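PDB 6ZD1: telomerase reverse transcriptase from Candida tropicalis MYA-3404, which probably lengthens telomeres by copying a template within the telomerase RNA into DNA repeats at chromosome ends. Local coordinates for residues S469-F472 with C473-Y477; S595-E599 with F600-F604; N607-E610 with T611-E614; E671-L674 with T675-I679. All coordinates share one frame; numbering follows the deposited sequence.

How the contacts relate
All four contacts are local and lie in series along the chain; none nests in or crosses another. Contact 1 is the first turns of helix 469-484, in the reverse transcriptase region, and touches none of the others. Contact 2 takes in the end of helix 582-596 and the tight turns after it, in the loop leading to helix 609-637, whose start is contact 3. These two touch, with F604 against L609 and the carbonyls of L601 and L602 against I612. Contact 4 lies near the start of helix 670-684, where Y672, L673 and C676 pack on L609 and R613 of contact 3. Contacts 2 to 4 tie together the C-terminal helices, contact 3 touching both of the others.

Contact 1 (S469-F472 with C473-Y477)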
loop_
_atom_site.group_PDB
_atom_site.type_symbol
_atom_site.label_atom_id
_atom_site.label_comp_id
_atom_site.label_asym_id
_atom_site.label_seq_id
_atom_site.Cartn_x
_atom_site.Cartn_y
_atom_site.Cartn_z
ATOM N N SER A 469 9.570 9.992 -6.129
ATOM C CA SER A 469 10.565 9.753 -5.084
ATOM C C SER A 469 11.146 8.347 -5.181
ATOM O O SER A 469 12.364 8.157 -5.077
ATOM C CB SER A 469 9.947 9.987 -3.706
ATOM O OG SER A 469 9.492 11.323 -3.581
ATOM N N GLY A 470 10.289 7.345 -5.384
ATOM C CA GLY A 470 10.785 5.983 -5.473
ATOM C C GLY A 470 11.687 5.769 -6.672
ATOM O O GLY A 470 12.760 5.171 -6.552
ATOM N N ILE A 471 11.293 6.295 -7.833
ATOM C CA ILE A 471 12.122 6.093 -9.013
ATOM C C ILE A 471 13.366 6.970 -8.949
ATOM O O ILE A 471 14.413 6.612 -9.503
ATOM C CB ILE A 471 11.310 6.335 -10.299
ATOM C CG1 ILE A 471 12.091 5.836 -11.517
ATOM C CG2 ILE A 471 10.947 7.806 -10.451
ATOM C CD1 ILE A 471 11.227 5.589 -12.729
ATOM N N PHE A 472 13.291 8.113 -8.259
ATOM C CA PHE A 472 14.500 8.895 -8.018
ATOM C C PHE A 472 15.544 8.046 -7.305
ATOM O O PHE A 472 16.669 7.882 -7.793
ATOM C CB PHE A 472 14.174 10.141 -7.191
ATOM C CG PHE A 472 13.566 11.265 -7.982
ATOM C CD1 PHE A 472 13.626 11.270 -9.367
ATOM C CD2 PHE A 472 12.945 12.327 -7.336
ATOM C CE1 PHE A 472 13.071 12.309 -10.095
ATOM C CE2 PHE A 472 12.385 13.371 -8.060
ATOM C CZ PHE A 472 12.451 13.361 -9.439
ATOM N N CYS A 473 15.157 7.434 -6.183
ATOM C CA CYS A 473 16.093 6.617 -5.421
ATOM C C CYS A 473 16.585 5.432 -6.241
ATOM O O CYS A 473 17.739 5.013 -6.097
ATOM C CB CYS A 473 15.421 6.145 -4.129
ATOM S SG CYS A 473 16.488 5.287 -2.960
ATOM N N ASP A 474 15.744 4.911 -7.137
ATOM C CA ASP A 474 16.154 3.801 -7.992
ATOM C C ASP A 474 17.179 4.252 -9.026
ATOM O O ASP A 474 18.170 3.556 -9.272
ATOM C CB ASP A 474 14.926 3.198 -8.674
ATOM C CG ASP A 474 15.184 1.812 -9.236
ATOM O OD1 ASP A 474 16.303 1.282 -9.054
ATOM O OD2 ASP A 474 14.260 1.251 -9.861
ATOM N N ILE A 475 16.956 5.417 -9.638
ATOM C CA ILE A 475 17.907 5.950 -10.612
ATOM C C ILE A 475 19.265 6.180 -9.959
ATOM O O ILE A 475 20.308 5.790 -10.497
ATOM C CB ILE A 475 17.364 7.245 -11.243
ATOM C CG1 ILE A 475 16.177 6.952 -12.160
ATOM C CG2 ILE A 475 18.458 7.969 -12.015
ATOM C CD1 ILE A 475 15.542 8.207 -12.723
ATOM N N LEU A 476 19.271 6.828 -8.792
ATOM C CA LEU A 476 20.534 7.197 -8.159
ATOM C C LEU A 476 21.310 5.964 -7.706
ATOM O O LEU A 476 22.512 5.843 -7.973
ATOM C CB LEU A 476 20.275 8.140 -6.979
ATOM C CG LEU A 476 21.515 8.626 -6.218
ATOM C CD1 LEU A 476 22.541 9.216 -7.170
ATOM C CD2 LEU A 476 21.156 9.640 -5.148
ATOM N N TYR A 477 20.639 5.028 -7.027
ATOM C CA TYR A 477 21.347 3.855 -6.519
ATOM C C TYR A 477 21.757 2.906 -7.642
ATOM O O TYR A 477 22.794 2.240 -7.536
ATOM C CB TYR A 477 20.497 3.125 -5.474
ATOM C CG TYR A 477 20.565 3.723 -4.077
ATOM C CD1 TYR A 477 21.189 4.944 -3.842
ATOM C CD2 TYR A 477 20.017 3.053 -2.990
ATOM C CE1 TYR A 477 21.252 5.484 -2.563
ATOM C CE2 TYR A 477 20.075 3.584 -1.712
ATOM C CZ TYR A 477 20.692 4.798 -1.503
ATOM O OH TYR A 477 20.750 5.322 -0.231
#
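I471 and I475 meet one helical turn apart, CG1 of I471 lying 4.3 Å from CG1 of I475. The second isoleucine turns this branch back over the preceding turn: its CG1 stands opposite the carbonyl carbon (chi1 -70°), beside its own backbone N. That places I475 CG1 3.2 Å from I471 O, the same oxygen that accepts a hydrogen bond from I475 N at 2.8 Å. The carbonyl is therefore gripped by an N-H and flanked by a methylene of the same residue. Neighbouring bonds continue the ladder, C473 N to S469 O at 3.1 Å and L476 N to F472 O at 3.0 Å. D474 N reaches G470 O less straight, with an angle of 146° at the hydrogen. This i to i+4 pattern is the opening of alpha-helix 469-484, which follows a QG-containing loop consistent with motif B' of telomerase reverse transcriptases. Further along, SG of C473 lies over one face of the Y477 ring, displaced toward its rim. The second shell fixes the helix on several sides. OG of S469 bonds to F463 O in the preceding loop, while OD1 of D474 forms salt bridges to R499, in strand 495-500, and to R296, in helix 263-298; two positive groups at one oxygen would probably favour the ionised carboxylate. The ring of F472 packs on L352 and I356 of helix 349-359, and the I471 and I475 pair rests on L288 of helix 263-298.

Contact 2 (S595-E599 with F600-F604); sequences SNLSE and FLLDF
F600 holds its ring carbon CG in the crowded position between backbone N and carbonyl carbon (chi1 49°), which folds the ring back over the chain beside S598. CB of S598 then sits over one face, 3.6 Å from the centroid of the F600 ring and 26° off its normal, a CH-pi contact displaced toward the rim where S598 CB comes 3.3 Å from F600 CZ. L601 reaches the same ring differently, its CD2 lying in the ring plane at the edge. A second pair joins L597 and L602, whose side chains cross at about a right angle, with CD1 of L597 4.2 Å from CD2 of L602. The backbone beneath is a run of tight turns leaving helix 582-596: L597 centres an inverse gamma turn, L601 N makes a weak bond to S598 O, and L602 N bonds to E599 O at 3.0 Å, closing a type I beta turn with F600 and L601 at its corners. That donor stands well above the carbonyl plane of E599, not on a lone pair. Outside the turns, R190 makes a cation-pi contact with F600, and its carbonyl takes a weak bond from S598 OG. R190 belongs to the RNA-binding region, so the loop joins that region to the C-terminal helices, consistent with the closed ring of telomerase reverse transcriptases. N664, near the end of helix 642-664, holds the far end of the loop through both L602 O and F604 N.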
loop_
_atom_site.group_PDB
_atom_site.type_symbol
_atom_site.label_atom_id
_atom_site.label_comp_id
_atom_site.label_asym_id
_atom_site.label_seq_id
_atom_site.Cartn_x
_atom_site.Cartn_y
_atom_site.Cartn_z
ATOM N N SER A 595 -7.427 -7.869 4.933
ATOM C CA SER A 595 -6.641 -7.550 6.118
ATOM C C SER A 595 -5.155 -7.475 5.799
ATOM O O SER A 595 -4.423 -6.720 6.448
ATOM C CB SER A 595 -6.894 -8.585 7.215
ATOM O OG SER A 595 -6.121 -8.302 8.370
ATOM N N ASN A 596 -4.692 -8.231 4.802
ATOM C CA ASN A 596 -3.281 -8.235 4.450
ATOM C C ASN A 596 -2.965 -7.383 3.230
ATOM O O ASN A 596 -1.786 -7.204 2.913
ATOM C CB ASN A 596 -2.802 -9.672 4.205
ATOM C CG ASN A 596 -2.853 -10.520 5.458
ATOM O OD1 ASN A 596 -1.910 -10.539 6.249
ATOM N ND2 ASN A 596 -3.962 -11.219 5.652
ATOM N N LEU A 597 -3.977 -6.840 2.553
ATOM C CA LEU A 597 -3.760 -6.041 1.347
ATOM C C LEU A 597 -3.625 -4.577 1.755
ATOM O O LEU A 597 -4.539 -3.765 1.604
ATOM C CB LEU A 597 -4.891 -6.250 0.351
ATOM C CG LEU A 597 -4.698 -5.580 -1.011
ATOM C CD1 LEU A 597 -3.632 -6.305 -1.825
ATOM C CD2 LEU A 597 -6.016 -5.499 -1.771
ATOM N N SER A 598 -2.452 -4.240 2.278
ATOM C CA SER A 598 -2.201 -2.902 2.784
ATOM C C SER A 598 -1.891 -1.930 1.647
ATOM O O SER A 598 -1.498 -2.319 0.545
ATOM C CB SER A 598 -1.054 -2.925 3.786
ATOM O OG SER A 598 -1.289 -3.874 4.810
ATOM N N GLU A 599 -2.065 -0.639 1.942
ATOM C CA GLU A 599 -1.905 0.388 0.917
ATOM C C GLU A 599 -0.464 0.503 0.433
ATOM O O GLU A 599 -0.234 0.747 -0.757
ATOM C CB GLU A 599 -2.378 1.743 1.451
ATOM C CG GLU A 599 -3.871 1.827 1.730
ATOM C CD GLU A 599 -4.293 3.177 2.294
ATOM O OE1 GLU A 599 -3.436 4.083 2.392
ATOM O OE2 GLU A 599 -5.484 3.330 2.641
ATOM N N PHE A 600 0.516 0.300 1.318
ATOM C CA PHE A 600 1.907 0.525 0.938
ATOM C C PHE A 600 2.398 -0.490 -0.085
ATOM O O PHE A 600 3.379 -0.217 -0.785
ATOM C CB PHE A 600 2.815 0.492 2.169
ATOM C CG PHE A 600 2.594 -0.697 3.041
ATOM C CD1 PHE A 600 2.969 -1.960 2.619
ATOM C CD2 PHE A 600 2.005 -0.559 4.279
ATOM C CE1 PHE A 600 2.750 -3.058 3.407
ATOM C CE2 PHE A 600 1.793 -1.657 5.075
ATOM C CZ PHE A 600 2.156 -2.907 4.622
ATOM N N LEU A 601 1.760 -1.656 -0.175
ATOM C CA LEU A 601 2.153 -2.655 -1.154
ATOM C C LEU A 601 1.450 -2.467 -2.487
ATOM O O LEU A 601 1.690 -3.244 -3.417
ATOM C CB LEU A 601 1.892 -4.059 -0.611
ATOM C CG LEU A 601 3.000 -4.501 0.348
ATOM C CD1 LEU A 601 2.923 -5.983 0.657
ATOM C CD2 LEU A 601 4.387 -4.115 -0.183
ATOM N N LEU A 602 0.600 -1.452 -2.598
ATOM C CA LEU A 602 0.086 -0.997 -3.876
ATOM C C LEU A 602 0.631 0.374 -4.239
ATOM O O LEU A 602 0.271 0.916 -5.289
ATOM C CB LEU A 602 -1.447 -0.970 -3.845
ATOM C CG LEU A 602 -2.088 -2.249 -3.302
ATOM C CD1 LEU A 602 -3.598 -2.105 -3.225
ATOM C CD2 LEU A 602 -1.703 -3.441 -4.162
ATOM N N ASP A 603 1.507 0.933 -3.403
ATOM C CA ASP A 603 2.049 2.277 -3.589
ATOM C C ASP A 603 3.088 2.246 -4.705
ATOM O O ASP A 603 4.149 1.627 -4.563
ATOM C CB ASP A 603 2.635 2.783 -2.269
ATOM C CG ASP A 603 3.165 4.211 -2.353
ATOM O OD1 ASP A 603 4.197 4.438 -3.015
ATOM O OD2 ASP A 603 2.553 5.111 -1.741
ATOM N N PHE A 604 2.775 2.909 -5.821
ATOM C CA PHE A 604 3.678 3.017 -6.959
ATOM C C PHE A 604 4.699 4.135 -6.792
ATOM O O PHE A 604 5.634 4.227 -7.593
ATOM C CB PHE A 604 2.866 3.236 -8.241
ATOM C CG PHE A 604 3.538 2.734 -9.488
ATOM C CD1 PHE A 604 2.990 2.997 -10.735
ATOM C CD2 PHE A 604 4.705 1.990 -9.417
ATOM C CE1 PHE A 604 3.602 2.540 -11.888
ATOM C CE2 PHE A 604 5.321 1.528 -10.567
ATOM C CZ PHE A 604 4.769 1.805 -11.804
#

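Contact 3 (N607-E610 with T611-E614); sequences NSLE and TIRE
S608 turns its hydroxyl into the position between backbone N and carbonyl carbon (chi1 66°), and from there OG accepts a weak, 3.3 Å hydrogen bond from T611 N. This makes S608 the N-cap of helix 609-637, with its own O taking the first full turn bond from I612 N at 2.9 Å. T611 sets OG1 beside its backbone N (chi1 -68°), leaving CG2 to face N607. There the two side chains meet at about a right angle, T611 CG2 3.9 Å from N607 CB. OG of S608 and OG1 of T611 both bond to N307 O, so one outside carbonyl pins the cap. The apolar flank is made by CD2 of L609, 4.1 Å from CD1 of I612. E614, extended beyond CG, lays that methylene 3.2 Å from E610 O before its carboxylate reaches S308 OG and N310 N. R613 bends at chi2, and its NE pairs with D617 one turn on. N607 ND2 bonds back to D603 O in the preceding loop. Beyond the cap, L609 packs on Y672 and R613 on C676, so the helix start lies against helix 670-684, while E614 ties it to the start of helix 309-326.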
loop_
_atom_site.group_PDB
_atom_site.type_symbol
_atom_site.label_atom_id
_atom_site.label_comp_id
_atom_site.label_asym_id
_atom_site.label_seq_id
_atom_site.Cartn_x
_atom_site.Cartn_y
_atom_site.Cartn_z
ATOM N N ASN A 607 7.372 1.634 -4.737
ATOM C CA ASN A 607 7.697 0.290 -5.191
ATOM C C ASN A 607 7.584 0.211 -6.707
ATOM O O ASN A 607 6.893 1.009 -7.345
ATOM C CB ASN A 607 6.771 -0.768 -4.567
ATOM C CG ASN A 607 6.589 -0.586 -3.077
ATOM O OD1 ASN A 607 7.393 -1.063 -2.276
ATOM N ND2 ASN A 607 5.518 0.097 -2.694
ATOM N N SER A 608 8.267 -0.780 -7.272
ATOM C CA SER A 608 8.131 -1.094 -8.684
ATOM C C SER A 608 6.881 -1.938 -8.915
ATOM O O SER A 608 6.301 -2.500 -7.984
ATOM C CB SER A 608 9.366 -1.834 -9.197
ATOM O OG SER A 608 9.482 -3.108 -8.589
ATOM N N LEU A 609 6.460 -2.006 -10.182
ATOM C CA LEU A 609 5.295 -2.815 -10.526
ATOM C C LEU A 609 5.537 -4.291 -10.244
ATOM O O LEU A 609 4.627 -4.998 -9.798
ATOM C CB LEU A 609 4.922 -2.612 -11.992
ATOM C CG LEU A 609 3.906 -1.509 -12.274
ATOM C CD1 LEU A 609 3.374 -1.625 -13.694
ATOM C CD2 LEU A 609 2.771 -1.560 -11.265
ATOM N N GLU A 610 6.758 -4.777 -10.499
ATOM C CA GLU A 610 7.059 -6.174 -10.204
ATOM C C GLU A 610 6.936 -6.458 -8.716
ATOM O O GLU A 610 6.521 -7.554 -8.323
ATOM C CB GLU A 610 8.468 -6.538 -10.686
ATOM C CG GLU A 610 8.729 -6.295 -12.163
ATOM C CD GLU A 610 9.332 -4.929 -12.434
ATOM O OE1 GLU A 610 9.367 -4.517 -13.614
ATOM O OE2 GLU A 610 9.774 -4.269 -11.470
ATOM N N THR A 611 7.275 -5.474 -7.877
ATOM C CA THR A 611 7.092 -5.627 -6.439
ATOM C C THR A 611 5.618 -5.557 -6.066
ATOM O O THR A 611 5.143 -6.353 -5.247
ATOM C CB THR A 611 7.890 -4.559 -5.693
ATOM O OG1 THR A 611 9.292 -4.813 -5.858
ATOM C CG2 THR A 611 7.545 -4.571 -4.208
ATOM N N ILE A 612 4.874 -4.618 -6.658
ATOM C CA ILE A 612 3.435 -4.563 -6.416
ATOM C C ILE A 612 2.785 -5.871 -6.839
ATOM O O ILE A 612 1.980 -6.453 -6.103
ATOM C CB ILE A 612 2.802 -3.369 -7.150
ATOM C CG1 ILE A 612 3.235 -2.054 -6.511
ATOM C CG2 ILE A 612 1.285 -3.486 -7.135
ATOM C CD1 ILE A 612 2.693 -0.842 -7.226
ATOM N N ARG A 613 3.159 -6.370 -8.016
ATOM C CA ARG A 613 2.544 -7.585 -8.533
ATOM C C ARG A 613 2.843 -8.771 -7.628
ATOM O O ARG A 613 1.926 -9.483 -7.199
ATOM C CB ARG A 613 3.035 -7.834 -9.957
ATOM C CG ARG A 613 2.799 -9.232 -10.471
ATOM C CD ARG A 613 4.116 -9.954 -10.658
ATOM N NE ARG A 613 3.946 -11.189 -11.411
ATOM C CZ ARG A 613 4.952 -11.906 -11.897
ATOM N NH1 ARG A 613 6.202 -11.507 -11.705
ATOM N NH2 ARG A 613 4.708 -13.019 -12.576
ATOM N N GLU A 614 4.118 -8.959 -7.269
ATOM C CA GLU A 614 4.493 -10.104 -6.445
ATOM C C GLU A 614 3.840 -10.052 -5.068
ATOM O O GLU A 614 3.534 -11.101 -4.488
ATOM C CB GLU A 614 6.017 -10.188 -6.324
ATOM C CG GLU A 614 6.700 -10.631 -7.616
ATOM C CD GLU A 614 8.212 -10.557 -7.542
ATOM O OE1 GLU A 614 8.753 -10.435 -6.419
ATOM O OE2 GLU A 614 8.861 -10.615 -8.609
#

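Contact 4 (E671-L674 with T675-I679); sequences EYLL and TCIKI
Y672 presents one ring face to C676, whose SG lies 3.9 Å from the centroid of the Y672 ring and 20° off the normal, displaced toward the rim near CE2 and CZ. With CG opposite the backbone N (chi1 176°), the ring stands out from the helix and leans toward the following turn, where the sulfur is folded back toward it. An apolar pair has the same i to i+4 spacing, CG of L673 lying 4.3 Å from CD1 of I677. L674 CG makes a van der Waals contact with K678 CE at 4.1 Å, the extended lysine chain passing obliquely across L674. Among the polar contacts, Y672 O takes two donors from the same face of its plane, C676 N at 3.1 Å and T675 OG1 at 3.2 Å. The threonine hydroxyl gets there from between its backbone N and carbonyl carbon (chi1 61°), reaching back to the residue three before it. Regular backbone bonds join T675 N to E671 O, I677 N to L673 O and K678 N to L674 O. NZ of K678 bonds to the carbonyls of Y699 and L701, linking this helix to the C-terminal end of the chain. L674 and I677 pack on I653 of helix 642-664, and I677 also touches V616 of helix 609-637. The arrangement is a Cys sulfur-aromatic contact on an alpha-helix of the C-terminal helical bundle, probably the thumb of telomerase.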
loop_
_atom_site.group_PDB
_atom_site.type_symbol
_atom_site.label_atom_id
_atom_site.label_comp_id
_atom_site.label_asym_id
_atom_site.label_seq_id
_atom_site.Cartn_x
_atom_site.Cartn_y
_atom_site.Cartn_z
ATOM N N GLU A 671 -3.923 -2.563 -15.985
ATOM C CA GLU A 671 -3.939 -3.585 -17.024
ATOM C C GLU A 671 -2.885 -4.650 -16.751
ATOM O O GLU A 671 -3.187 -5.849 -16.737
ATOM C CB GLU A 671 -3.713 -2.943 -18.394
ATOM C CG GLU A 671 -4.917 -2.198 -18.934
ATOM C CD GLU A 671 -5.687 -3.017 -19.947
ATOM O OE1 GLU A 671 -5.525 -2.765 -21.159
ATOM O OE2 GLU A 671 -6.440 -3.923 -19.533
ATOM N N TYR A 672 -1.644 -4.225 -16.507
ATOM C CA TYR A 672 -0.585 -5.181 -16.197
ATOM C C TYR A 672 -0.937 -6.004 -14.962
ATOM O O TYR A 672 -0.688 -7.214 -14.919
ATOM C CB TYR A 672 0.741 -4.440 -16.001
ATOM C CG TYR A 672 1.911 -5.314 -15.588
ATOM C CD1 TYR A 672 2.661 -6.005 -16.536
ATOM C CD2 TYR A 672 2.279 -5.431 -14.251
ATOM C CE1 TYR A 672 3.735 -6.800 -16.159
ATOM C CE2 TYR A 672 3.351 -6.224 -13.867
ATOM C CZ TYR A 672 4.073 -6.904 -14.823
ATOM O OH TYR A 672 5.137 -7.689 -14.436
ATOM N N LEU A 673 -1.566 -5.375 -13.967
ATOM C CA LEU A 673 -1.880 -6.090 -12.735
ATOM C C LEU A 673 -3.039 -7.055 -12.939
ATOM O O LEU A 673 -3.031 -8.164 -12.394
ATOM C CB LEU A 673 -2.192 -5.099 -11.616
ATOM C CG LEU A 673 -2.232 -5.681 -10.202
ATOM C CD1 LEU A 673 -0.891 -6.308 -9.844
ATOM C CD2 LEU A 673 -2.613 -4.609 -9.191
ATOM N N LEU A 674 -4.043 -6.655 -13.724
ATOM C CA LEU A 674 -5.188 -7.531 -13.961
ATOM C C LEU A 674 -4.762 -8.825 -14.643
ATOM O O LEU A 674 -5.234 -9.910 -14.283
ATOM C CB LEU A 674 -6.241 -6.805 -14.798
ATOM C CG LEU A 674 -7.534 -7.566 -15.095
ATOM C CD1 LEU A 674 -8.164 -8.047 -13.805
ATOM C CD2 LEU A 674 -8.511 -6.695 -15.873
ATOM N N THR A 675 -3.855 -8.737 -15.619
ATOM C CA THR A 675 -3.438 -9.946 -16.317
ATOM C C THR A 675 -2.476 -10.782 -15.481
ATOM O O THR A 675 -2.488 -12.013 -15.585
ATOM C CB THR A 675 -2.820 -9.598 -17.674
ATOM O OG1 THR A 675 -1.667 -8.772 -17.489
ATOM C CG2 THR A 675 -3.834 -8.856 -18.532
ATOM N N CYS A 676 -1.659 -10.148 -14.633
ATOM C CA CYS A 676 -0.875 -10.927 -13.677
ATOM C C CYS A 676 -1.776 -11.642 -12.678
ATOM O O CYS A 676 -1.463 -12.762 -12.252
ATOM C CB CYS A 676 0.120 -10.029 -12.941
ATOM S SG CYS A 676 1.549 -9.528 -13.923
ATOM N N ILE A 677 -2.906 -11.028 -12.317
ATOM C CA ILE A 677 -3.856 -11.685 -11.426
ATOM C C ILE A 677 -4.459 -12.909 -12.102
ATOM O O ILE A 677 -4.579 -13.977 -11.489
ATOM C CB ILE A 677 -4.949 -10.695 -10.991
ATOM C CG1 ILE A 677 -4.390 -9.653 -10.025
ATOM C CG2 ILE A 677 -6.115 -11.428 -10.355
ATOM C CD1 ILE A 677 -5.382 -8.556 -9.711
ATOM N N LYS A 678 -4.834 -12.781 -13.377
ATOM C CA LYS A 678 -5.385 -13.922 -14.101
ATOM C C LYS A 678 -4.390 -15.073 -14.138
ATOM O O LYS A 678 -4.747 -16.228 -13.880
ATOM C CB LYS A 678 -5.773 -13.512 -15.522
ATOM C CG LYS A 678 -6.845 -12.442 -15.594
ATOM C CD LYS A 678 -7.115 -12.067 -17.039
ATOM C CE LYS A 678 -8.199 -11.014 -17.148
ATOM N NZ LYS A 678 -8.459 -10.690 -18.580
ATOM N N ILE A 679 -3.126 -14.771 -14.437
ATOM C CA ILE A 679 -2.115 -15.821 -14.509
ATOM C C ILE A 679 -1.905 -16.457 -13.141
ATOM O O ILE A 679 -1.836 -17.687 -13.017
ATOM C CB ILE A 679 -0.806 -15.251 -15.079
ATOM C CG1 ILE A 679 -1.049 -14.726 -16.496
ATOM C CG2 ILE A 679 0.290 -16.307 -15.059
ATOM C CD1 ILE A 679 0.146 -14.048 -17.117
#